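Local coordinates for conjugal transfer protein TRWB (Escherichia coli, PDB 1E9R), which probably couples DNA processing to the secretion channel in bacterial conjugation, as a hexameric P-loop ATPase resembling ring helicases and F1-ATPase, at residues B[78-83]-B[278-283]. Numbering follows the deposited sequence.
Sequences LLRGDR and KRRLWL
Arg280 lays its guanidinium flat against that of Arg80: the planes are 5° apart, the group centres 4.3 Å, and the two side chains cross at about a right angle. Two like charges stacked this way would need a counter-charge, and Asp82 is placed to give it. Arg80, with CG anti to the backbone N, bends at chi3 (68°) and grips the carboxylate of Asp82, two residues on, side-on. Arg80 NE reaches Asp82 OD1 at 3.0 Å and Arg80 NH2 reaches Asp82 OD2 at 2.7 Å, both nearly straight and close to the guanidinium plane, although they meet the oxygens from above the carboxylate plane. The pairing with Arg280 differs, since Asp82 OD1 sits 3.2 Å from Arg280 NH1 but over the guanidinium face, so this salt bridge rests on charge without an N-H pointed at the oxygen. Asp82 OD2 accepts a second hydrogen bond, from the indole: Trp282 NE1 donates over 2.9 Å at 165°, with the oxygen in the plane of the ring, at its edge. The buried carboxylate, thus held at both oxygens, is likely to stay ionised. An alanine in place of Asp82 would remove these acceptors and would probably leave the stacked arginines less well compensated and the indole N-H without this partner. Glu52 adds a further salt bridge to Arg80 NH1. Alongside, the backbones pair: Trp282 N donates to Arg83 O at 2.9 Å, whereas Arg83 N meets Arg280 O only weakly. Gly81, with positive phi, closes helix 66-79 in a Schellman motif and turns the chain into strand 83-89. The polar cluster therefore lies where that strand begins parallel pairing with strand 281-285, in the central sheet of a P-loop NTPase fold.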
# COMPACT_ATOMS: atom_id res chain seq x y z
N LEU B 78 15.36 -2.92 43.90
CA LEU B 78 15.67 -1.96 44.95
C LEU B 78 16.23 -2.71 46.14
O LEU B 78 17.11 -2.21 46.84
CB LEU B 78 14.42 -1.20 45.36
CG LEU B 78 13.90 -0.21 44.33
CD1 LEU B 78 12.48 0.18 44.69
CD2 LEU B 78 14.83 0.99 44.26
N LEU B 79 15.71 -3.90 46.39
CA LEU B 79 16.21 -4.71 47.49
C LEU B 79 17.68 -5.03 47.26
O LEU B 79 18.44 -5.18 48.20
CB LEU B 79 15.43 -6.01 47.61
CG LEU B 79 13.97 -5.88 48.01
CD1 LEU B 79 13.39 -7.26 48.13
CD2 LEU B 79 13.84 -5.14 49.33
N ARG B 80 18.06 -5.13 45.99
CA ARG B 80 19.44 -5.44 45.63
C ARG B 80 20.29 -4.16 45.60
O ARG B 80 21.50 -4.21 45.42
CB ARG B 80 19.46 -6.14 44.27
CG ARG B 80 20.80 -6.75 43.90
CD ARG B 80 20.71 -7.56 42.62
NE ARG B 80 20.49 -6.72 41.45
CZ ARG B 80 20.36 -7.18 40.21
NH1 ARG B 80 20.44 -8.48 39.98
NH2 ARG B 80 20.16 -6.34 39.21
N GLY B 81 19.63 -3.02 45.78
CA GLY B 81 20.32 -1.74 45.80
C GLY B 81 20.62 -1.12 44.45
O GLY B 81 21.51 -0.28 44.33
N ASP B 82 19.89 -1.53 43.42
CA ASP B 82 20.10 -1.01 42.07
C ASP B 82 19.51 0.39 41.90
O ASP B 82 18.51 0.73 42.53
CB ASP B 82 19.46 -1.95 41.05
CG ASP B 82 20.22 -3.25 40.89
OD1 ASP B 82 20.71 -3.80 41.90
OD2 ASP B 82 20.32 -3.73 39.75
N ARG B 83 20.13 1.20 41.05
CA ARG B 83 19.61 2.53 40.76
C ARG B 83 18.65 2.39 39.57
O ARG B 83 18.85 1.54 38.70
CB ARG B 83 20.72 3.51 40.37
CG ARG B 83 21.59 4.00 41.51
CD ARG B 83 22.52 5.11 41.03
NE ARG B 83 21.85 6.40 40.90
CZ ARG B 83 22.36 7.44 40.24
NH1 ARG B 83 23.53 7.32 39.64
NH2 ARG B 83 21.71 8.60 40.19
N LYS B 278 30.78 -1.93 37.14
CA LYS B 278 29.84 -2.32 38.19
C LYS B 278 28.51 -1.57 38.19
O LYS B 278 27.61 -1.90 38.98
CB LYS B 278 30.49 -2.18 39.57
CG LYS B 278 31.89 -2.78 39.70
CD LYS B 278 32.16 -3.26 41.13
CE LYS B 278 31.66 -2.28 42.18
NZ LYS B 278 31.75 -2.83 43.57
N ARG B 279 28.37 -0.58 37.32
CA ARG B 279 27.15 0.22 37.26
C ARG B 279 25.93 -0.55 36.74
O ARG B 279 26.00 -1.23 35.72
CB ARG B 279 27.37 1.44 36.38
CG ARG B 279 26.21 2.42 36.38
CD ARG B 279 26.30 3.43 35.24
NE ARG B 279 27.40 4.38 35.36
CZ ARG B 279 28.48 4.40 34.58
NH1 ARG B 279 28.61 3.51 33.60
NH2 ARG B 279 29.42 5.31 34.76
N ARG B 280 24.82 -0.43 37.47
CA ARG B 280 23.56 -1.07 37.09
C ARG B 280 22.45 -0.02 37.17
O ARG B 280 22.12 0.44 38.27
CB ARG B 280 23.21 -2.23 38.02
CG ARG B 280 24.07 -3.47 37.91
CD ARG B 280 23.25 -4.67 38.35
NE ARG B 280 23.59 -5.25 39.65
CZ ARG B 280 23.79 -4.58 40.78
NH1 ARG B 280 23.72 -3.26 40.81
NH2 ARG B 280 24.08 -5.23 41.89
N LEU B 281 21.88 0.34 36.02
CA LEU B 281 20.82 1.34 35.98
C LEU B 281 19.58 0.83 35.24
O LEU B 281 19.65 0.46 34.07
CB LEU B 281 21.33 2.61 35.30
CG LEU B 281 20.66 3.97 35.58
CD1 LEU B 281 20.43 4.68 34.25
CD2 LEU B 281 19.34 3.81 36.30
N TRP B 282 18.44 0.84 35.92
CA TRP B 282 17.19 0.39 35.31
C TRP B 282 16.38 1.54 34.74
O TRP B 282 16.44 2.66 35.24
CB TRP B 282 16.32 -0.36 36.33
CG TRP B 282 16.91 -1.64 36.82
CD1 TRP B 282 17.87 -1.79 37.77
CD2 TRP B 282 16.60 -2.96 36.35
NE1 TRP B 282 18.18 -3.12 37.92
CE2 TRP B 282 17.42 -3.86 37.06
CE3 TRP B 282 15.71 -3.47 35.39
CZ2 TRP B 282 17.38 -5.24 36.85
CZ3 TRP B 282 15.68 -4.85 35.18
CH2 TRP B 282 16.51 -5.72 35.91
N LEU B 283 15.63 1.25 33.68
CA LEU B 283 14.75 2.22 33.05
C LEU B 283 13.42 1.50 32.91
O LEU B 283 13.29 0.57 32.12
CB LEU B 283 15.26 2.62 31.66
CG LEU B 283 14.85 4.01 31.13
CD1 LEU B 283 14.77 3.95 29.61
CD2 LEU B 283 13.52 4.47 31.72